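Local atomic coordinates of endo-beta-1,4-mannanase (Alicyclobacillus acidocaldarius, PDB entry 4CD6), a protein that hydrolyses internal beta-1,4-mannosidic bonds of mannan chains, working as a TIM-barrel glycoside hydrolase of family 113. Residues R14-G19 / Y278-W283; L176-C181 / F228-G233. All coordinates share one frame; numbering follows the deposited sequence.

Contact 1: R14-G19 / Y278-W283; sequences RGMTFG and YMLWEW. With BMA (beta-D-mannopyranose), chain C; IFM (5-hydroxymethyl-3,4-dihydroxypiperidine), chain B.
Gly-15 and Leu-280 lie on the parallel pair of strands, 14-18 and 278-280, where the first and last strands of the TIM barrel close the cylinder. Backbone bonds carry the seam: Gly-15 N reaches Tyr-278 O, Leu-280 N meets Gly-15 O (2.9 Å) almost straight at 169°, and Thr-17 N binds Leu-280 O. A beta bulge shifts the register by one, with Trp-283 N bound only weakly to Thr-17 O before Gly-19 N takes Trp-283 O at 3.0 Å. Among the apolar contacts, Met-279 SD lies 3.8 Å from Gly-15 CA, where a side chain would collide with it. Outside the barrel, Met-16 bends its chain so that CE packs on Leu-280 CB (3.7 Å) and the sulfur stands at the edge of the Trp-283 six-membered ring, a Met-aromatic contact.

The sugar-side interactions gather at and just after the corner. A cis peptide joins Trp-281 to Glu-282, as is known at this strand end in clan GH-A enzymes. With CG anti to the backbone N (chi1 -169°), the Trp-281 indole swings back to Thr-17 CG2 (3.6 Å from CZ3) and offers one face to C5 of the piperidine. Replacing Trp-281 by alanine would probably deprive the piperidine of its aromatic platform and open a gap beside Thr-17 CG2. The mannose O2 accepts a weak bond from Trp-281 NE1 and donates to Glu-282 OE2 at 2.6 Å.

Contact 2: L176-C181 / F228-G233; sequences LVTYNC and FFMEVG. With IFM (5-hydroxymethyl-3,4-dihydroxypiperidine), chain B.
Asn-180 and Met-230 mark the closest backbone approach of segments 176-181 and 228-233, CA to CA 6.1 Å, with no hydrogen bond passing between the two segments. That separation follows from the TIM barrel: the segments lie on its fifth and seventh strands, with strand 197-201 between them in the sheet, so they meet only through side chains on the inner side of the barrel, past strand 197-201.

Three residues of segment 228-233 do the touching. Met-230, at the corner where the chain turns, presents the base of its side chain. Asn-180 holds CG anti to the backbone N (chi1 166°), which lays Asn-180 CG 3.6 Å from Met-230 CB, while the CB atoms of Asn-180 and Met-230 stand 3.8 Å apart. Two residues nearer the start of the strand, Thr-178 sets its methyl CG2 3.9 Å from Met-230 CG, the two chains crossing obliquely. Phe-228 approaches Thr-178 from the opposite direction, and its CE1 comes to 4.1 Å from Thr-178 OG1, a loose contact; the hydroxyl has its polar partners in Leu-197 O and Ser-199 OG.

Beyond Met-230 the packing gives way to the active site. Asn-180 and Glu-231 cross their side chains at about a right angle, the amide meeting the aliphatic part of the glutamate, with amide and carboxylate planes 76° apart. A salt bridge to Lys-93 and a hydrogen bond from Tyr-203 position this carboxylate. Its place at the end of the seventh strand is consistent with the nucleophile of clan GH-A retaining enzymes. The piperidine nitrogen of the bound inhibitor donates to Glu-231 OE1 at 2.7 Å.

How the contacts relate
Both contacts are buried near the middle of one barrel, yet they illustrate two ways of holding it together. Contact 1 joins neighbouring strands, so main-chain bonding dominates and about 603 Å² is buried; contact 2 spans a strand and relies on side-chain packing, burying 206 Å². Strands 227-232 and 275-283 are adjacent and tie the two together: Met-279 N is probably hydrogen-bonded to Phe-229 O at 2.8 Å, and Trp-281 CE3 packs against Glu-231 CD at 3.4 Å. The same inhibitor piperidine thus meets an aromatic face from contact 1 and a carboxylate from contact 2, whereas only contact 1 extends to the mannose beside it.

Contact 1: R14-G19 / Y278-W283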
loop_
_atom_site.group_PDB
_atom_site.type_symbol
_atom_site.label_atom_id
_atom_site.label_comp_id
_atom_site.label_asym_id
_atom_site.label_seq_id
_atom_site.Cartn_x
_atom_site.Cartn_y
_atom_site.Cartn_z
ATOM N N ARG A 14 2.759 -4.530 -11.896
ATOM C CA ARG A 14 1.418 -5.051 -12.053
ATOM C C ARG A 14 1.154 -5.811 -10.756
ATOM O O ARG A 14 1.454 -7.017 -10.617
ATOM C CB ARG A 14 1.383 -5.979 -13.259
ATOM C CG ARG A 14 1.552 -5.238 -14.574
ATOM C CD ARG A 14 1.618 -6.237 -15.710
ATOM N NE ARG A 14 2.936 -6.877 -15.809
ATOM C CZ ARG A 14 3.187 -8.158 -15.561
ATOM N NH1 ARG A 14 2.221 -8.984 -15.157
ATOM N NH2 ARG A 14 4.428 -8.623 -15.734
ATOM N N GLY A 15 0.634 -5.096 -9.773
ATOM C CA GLY A 15 0.710 -5.610 -8.410
ATOM C C GLY A 15 -0.604 -5.679 -7.684
ATOM O O GLY A 15 -1.554 -5.055 -8.088
ATOM N N MET A 16 -0.582 -6.337 -6.523
ATOM C CA MET A 16 -1.783 -6.449 -5.687
ATOM C C MET A 16 -1.418 -6.506 -4.219
ATOM O O MET A 16 -0.483 -7.214 -3.862
ATOM C CB MET A 16 -2.510 -7.707 -6.081
ATOM C CG MET A 16 -3.797 -7.970 -5.268
ATOM S SD MET A 16 -5.143 -6.746 -5.368
ATOM C CE MET A 16 -5.682 -6.944 -7.051
ATOM N N THR A 17 -2.151 -5.757 -3.376
ATOM C CA THR A 17 -1.906 -5.787 -1.921
ATOM C C THR A 17 -2.686 -6.967 -1.326
ATOM O O THR A 17 -3.841 -7.199 -1.691
ATOM C CB THR A 17 -2.341 -4.488 -1.257
ATOM O OG1 THR A 17 -1.615 -3.399 -1.831
ATOM C CG2 THR A 17 -2.060 -4.525 0.240
ATOM N N PHE A 18 -2.057 -7.688 -0.407
ATOM C CA PHE A 18 -2.631 -8.907 0.177
ATOM C C PHE A 18 -2.699 -8.832 1.686
ATOM O O PHE A 18 -1.751 -8.464 2.311
ATOM C CB PHE A 18 -1.753 -10.109 -0.170
ATOM C CG PHE A 18 -2.189 -11.407 0.464
ATOM C CD1 PHE A 18 -1.726 -11.786 1.711
ATOM C CD2 PHE A 18 -3.061 -12.254 -0.208
ATOM C CE1 PHE A 18 -2.143 -12.978 2.279
ATOM C CE2 PHE A 18 -3.455 -13.458 0.341
ATOM C CZ PHE A 18 -2.995 -13.817 1.590
ATOM N N GLY A 19 -3.814 -9.277 2.264
ATOM C CA GLY A 19 -3.813 -9.711 3.662
ATOM C C GLY A 19 -4.132 -8.682 4.724
ATOM O O GLY A 19 -4.108 -9.006 5.922
ATOM N N TYR A 278 1.275 0.016 -10.889
ATOM C CA TYR A 278 0.040 -0.091 -10.078
ATOM C C TYR A 278 0.136 -1.190 -9.050
ATOM O O TYR A 278 0.295 -2.374 -9.420
ATOM C CB TYR A 278 -1.085 -0.484 -10.993
ATOM C CG TYR A 278 -1.356 0.413 -12.193
ATOM C CD1 TYR A 278 -2.128 1.540 -12.080
ATOM C CD2 TYR A 278 -0.866 0.093 -13.445
ATOM C CE1 TYR A 278 -2.395 2.351 -13.178
ATOM C CE2 TYR A 278 -1.134 0.884 -14.551
ATOM C CZ TYR A 278 -1.891 2.013 -14.408
ATOM O OH TYR A 278 -2.175 2.800 -15.507
ATOM N N MET A 279 0.038 -0.819 -7.765
ATOM C CA MET A 279 -0.104 -1.803 -6.699
ATOM C C MET A 279 -1.566 -1.688 -6.227
ATOM O O MET A 279 -1.974 -0.751 -5.529
ATOM C CB MET A 279 0.881 -1.525 -5.577
ATOM C CG MET A 279 1.089 -2.689 -4.653
ATOM S SD MET A 279 2.131 -3.992 -5.303
ATOM C CE MET A 279 3.731 -3.219 -5.318
ATOM N N LEU A 280 -2.360 -2.623 -6.692
ATOM C CA LEU A 280 -3.792 -2.543 -6.486
ATOM C C LEU A 280 -4.171 -2.808 -5.034
ATOM O O LEU A 280 -3.465 -3.489 -4.303
ATOM C CB LEU A 280 -4.527 -3.493 -7.438
ATOM C CG LEU A 280 -4.326 -3.270 -8.957
ATOM C CD1 LEU A 280 -5.271 -4.152 -9.765
ATOM C CD2 LEU A 280 -4.477 -1.828 -9.343
ATOM N N TRP A 281 -5.300 -2.216 -4.645
ATOM C CA TRP A 281 -5.881 -2.362 -3.300
ATOM C C TRP A 281 -7.238 -2.979 -3.541
ATOM O O TRP A 281 -8.033 -2.367 -4.231
ATOM C CB TRP A 281 -6.058 -1.006 -2.624
ATOM C CG TRP A 281 -6.390 -1.113 -1.175
ATOM C CD1 TRP A 281 -7.652 -1.131 -0.619
ATOM C CD2 TRP A 281 -5.478 -1.252 -0.084
ATOM N NE1 TRP A 281 -7.563 -1.266 0.733
ATOM C CE2 TRP A 281 -6.241 -1.337 1.088
ATOM C CE3 TRP A 281 -4.083 -1.305 0.014
ATOM C CZ2 TRP A 281 -5.657 -1.489 2.339
ATOM C CZ3 TRP A 281 -3.503 -1.440 1.252
ATOM C CH2 TRP A 281 -4.287 -1.528 2.406
ATOM N N GLU A 282 -7.539 -4.182 -3.055
ATOM C CA GLU A 282 -6.714 -5.068 -2.256
ATOM C C GLU A 282 -7.257 -6.477 -2.432
ATOM O O GLU A 282 -8.295 -6.680 -3.086
ATOM C CB GLU A 282 -6.753 -4.673 -0.760
ATOM C CG GLU A 282 -8.171 -4.770 -0.166
ATOM C CD GLU A 282 -8.251 -4.519 1.318
ATOM O OE1 GLU A 282 -7.341 -4.930 2.051
ATOM O OE2 GLU A 282 -9.278 -3.961 1.752
ATOM N N TRP A 283 -6.593 -7.431 -1.792
ATOM C CA TRP A 283 -6.940 -8.862 -1.875
ATOM C C TRP A 283 -6.999 -9.429 -0.466
ATOM O O TRP A 283 -6.065 -9.284 0.283
ATOM C CB TRP A 283 -5.858 -9.576 -2.677
ATOM C CG TRP A 283 -6.214 -10.944 -3.247
ATOM C CD1 TRP A 283 -6.096 -12.143 -2.623
ATOM C CD2 TRP A 283 -6.663 -11.224 -4.577
ATOM N NE1 TRP A 283 -6.471 -13.167 -3.473
ATOM C CE2 TRP A 283 -6.839 -12.622 -4.676
ATOM C CE3 TRP A 283 -6.971 -10.424 -5.686
ATOM C CZ2 TRP A 283 -7.264 -13.235 -5.849
ATOM C CZ3 TRP A 283 -7.417 -11.044 -6.850
ATOM C CH2 TRP A 283 -7.543 -12.437 -6.925
HETATM C C1 BMA C . -9.235 0.023 4.346
HETATM C C2 BMA C . -9.869 -1.300 3.953
HETATM C C3 BMA C . -10.768 -1.707 5.116
HETATM C C4 BMA C . -9.958 -1.747 6.405
HETATM C C5 BMA C . -9.152 -0.460 6.656
HETATM C C6 BMA C . -8.297 -0.604 7.924
HETATM O O2 BMA C . -8.869 -2.312 3.690
HETATM O O3 BMA C . -11.347 -2.992 4.903
HETATM O O4 BMA C . -10.857 -1.931 7.494
HETATM O O5 BMA C . -8.374 -0.157 5.480
HETATM O O6 BMA C . -7.470 0.549 8.158
HETATM O O4 IFM B . -8.147 0.472 3.545
HETATM C C4 IFM B . -7.644 1.816 3.420
HETATM C C3 IFM B . -6.235 1.844 3.996
HETATM O O3 IFM B . -6.336 1.685 5.418
HETATM C C2 IFM B . -5.428 3.102 3.636
HETATM N N IFM B . -5.725 3.586 2.285
HETATM C C1 IFM B . -7.108 3.610 1.787
HETATM C C5 IFM B . -7.681 2.212 1.943
HETATM C C6 IFM B . -9.053 2.053 1.286
HETATM O O6 IFM B . -10.087 2.832 1.907
#

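Contact 2: L176-C181 / F228-G233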
loop_
_atom_site.group_PDB
_atom_site.type_symbol
_atom_site.label_atom_id
_atom_site.label_comp_id
_atom_site.label_asym_id
_atom_site.label_seq_id
_atom_site.Cartn_x
_atom_site.Cartn_y
_atom_site.Cartn_z
ATOM N N LEU A 176 14.779 -2.094 -2.504
ATOM C CA LEU A 176 14.102 -0.868 -2.873
ATOM C C LEU A 176 13.267 -0.301 -1.729
ATOM O O LEU A 176 12.498 -1.031 -1.065
ATOM C CB LEU A 176 13.194 -1.126 -4.084
ATOM C CG LEU A 176 13.937 -1.407 -5.387
ATOM C CD1 LEU A 176 12.962 -1.943 -6.409
ATOM C CD2 LEU A 176 14.608 -0.153 -5.900
ATOM N N VAL A 177 13.386 1.003 -1.504
ATOM C CA VAL A 177 12.571 1.651 -0.472
ATOM C C VAL A 177 11.618 2.677 -1.081
ATOM O O VAL A 177 11.995 3.480 -1.903
ATOM C CB VAL A 177 13.448 2.285 0.602
ATOM C CG1 VAL A 177 12.611 3.099 1.576
ATOM C CG2 VAL A 177 14.239 1.185 1.324
ATOM N N THR A 178 10.350 2.622 -0.683
ATOM C CA THR A 178 9.398 3.665 -1.074
ATOM C C THR A 178 8.699 4.235 0.152
ATOM O O THR A 178 8.703 3.599 1.240
ATOM C CB THR A 178 8.369 3.165 -2.104
ATOM O OG1 THR A 178 7.691 4.303 -2.639
ATOM C CG2 THR A 178 7.360 2.162 -1.471
ATOM N N TYR A 179 8.171 5.446 -0.002
ATOM C CA TYR A 179 7.207 6.031 0.940
ATOM C C TYR A 179 5.939 6.280 0.153
ATOM O O TYR A 179 6.012 6.768 -0.962
ATOM C CB TYR A 179 7.706 7.355 1.584
ATOM C CG TYR A 179 6.619 8.019 2.394
ATOM C CD1 TYR A 179 6.229 7.497 3.626
ATOM C CD2 TYR A 179 5.974 9.157 1.933
ATOM C CE1 TYR A 179 5.166 8.065 4.334
ATOM C CE2 TYR A 179 4.926 9.727 2.621
ATOM C CZ TYR A 179 4.552 9.198 3.860
ATOM O OH TYR A 179 3.482 9.731 4.550
ATOM N N ASN A 180 4.789 5.939 0.747
ATOM C CA ASN A 180 3.464 5.997 0.107
ATOM C C ASN A 180 2.685 7.140 0.723
ATOM O O ASN A 180 2.250 7.058 1.888
ATOM C CB ASN A 180 2.823 4.624 0.291
ATOM C CG ASN A 180 1.317 4.545 0.010
ATOM O OD1 ASN A 180 0.624 5.443 -0.505
ATOM N ND2 ASN A 180 0.836 3.372 0.269
ATOM N N CYS A 181 2.567 8.248 -0.014
ATOM C CA CYS A 181 1.848 9.396 0.473
ATOM C C CYS A 181 0.383 9.270 0.038
ATOM O O CYS A 181 0.061 8.444 -0.794
ATOM C CB CYS A 181 2.460 10.683 -0.053
ATOM S SG CYS A 181 2.208 11.000 -1.800
ATOM N N PHE A 228 5.070 5.534 -8.769
ATOM C CA PHE A 228 4.031 4.530 -8.967
ATOM C C PHE A 228 2.936 4.670 -7.926
ATOM O O PHE A 228 3.018 5.496 -7.023
ATOM C CB PHE A 228 4.575 3.109 -9.068
ATOM C CG PHE A 228 4.969 2.481 -7.765
ATOM C CD1 PHE A 228 6.153 2.794 -7.158
ATOM C CD2 PHE A 228 4.166 1.517 -7.190
ATOM C CE1 PHE A 228 6.520 2.184 -5.955
ATOM C CE2 PHE A 228 4.527 0.902 -6.006
ATOM C CZ PHE A 228 5.707 1.222 -5.393
ATOM N N PHE A 229 1.904 3.860 -8.068
ATOM C CA PHE A 229 0.785 3.908 -7.113
ATOM C C PHE A 229 0.911 2.725 -6.163
ATOM O O PHE A 229 0.789 1.585 -6.594
ATOM C CB PHE A 229 -0.527 3.871 -7.860
ATOM C CG PHE A 229 -0.716 5.009 -8.852
ATOM C CD1 PHE A 229 -0.202 6.278 -8.618
ATOM C CD2 PHE A 229 -1.485 4.803 -9.999
ATOM C CE1 PHE A 229 -0.404 7.323 -9.529
ATOM C CE2 PHE A 229 -1.700 5.828 -10.887
ATOM C CZ PHE A 229 -1.170 7.091 -10.648
ATOM N N MET A 230 1.224 3.008 -4.882
ATOM C CA MET A 230 1.349 1.939 -3.900
ATOM C C MET A 230 -0.019 1.479 -3.418
ATOM O O MET A 230 -0.133 0.369 -2.931
ATOM C CB MET A 230 2.203 2.335 -2.694
ATOM C CG MET A 230 3.642 1.796 -2.687
ATOM S SD MET A 230 3.766 -0.010 -2.713
ATOM C CE MET A 230 2.622 -0.447 -1.453
ATOM N N GLU A 231 -1.033 2.313 -3.569
ATOM C CA GLU A 231 -2.422 1.839 -3.456
ATOM C C GLU A 231 -3.223 2.490 -4.552
ATOM O O GLU A 231 -3.132 3.689 -4.781
ATOM C CB GLU A 231 -3.097 2.222 -2.128
ATOM C CG GLU A 231 -2.403 1.758 -0.886
ATOM C CD GLU A 231 -3.226 1.994 0.373
ATOM O OE1 GLU A 231 -4.451 2.257 0.291
ATOM O OE2 GLU A 231 -2.634 1.892 1.463
ATOM N N VAL A 232 -4.067 1.700 -5.185
ATOM C CA VAL A 232 -5.097 2.250 -6.039
ATOM C C VAL A 232 -6.199 1.212 -6.159
ATOM O O VAL A 232 -5.930 0.011 -6.246
ATOM C CB VAL A 232 -4.506 2.701 -7.399
ATOM C CG1 VAL A 232 -3.977 1.528 -8.197
ATOM C CG2 VAL A 232 -5.510 3.559 -8.154
ATOM N N GLY A 233 -7.450 1.672 -6.115
ATOM C CA GLY A 233 -8.574 0.738 -6.133
ATOM C C GLY A 233 -9.894 1.469 -5.915
ATOM O O GLY A 233 -9.949 2.714 -5.745
HETATM O O4 IFM B . -8.147 0.472 3.545
HETATM C C4 IFM B . -7.644 1.816 3.420
HETATM C C3 IFM B . -6.235 1.844 3.996
HETATM O O3 IFM B . -6.336 1.685 5.418
HETATM C C2 IFM B . -5.428 3.102 3.636
HETATM N N IFM B . -5.725 3.586 2.285
HETATM C C1 IFM B . -7.108 3.610 1.787
HETATM C C5 IFM B . -7.681 2.212 1.943
HETATM C C6 IFM B . -9.053 2.053 1.286
HETATM O O6 IFM B . -10.087 2.832 1.907
#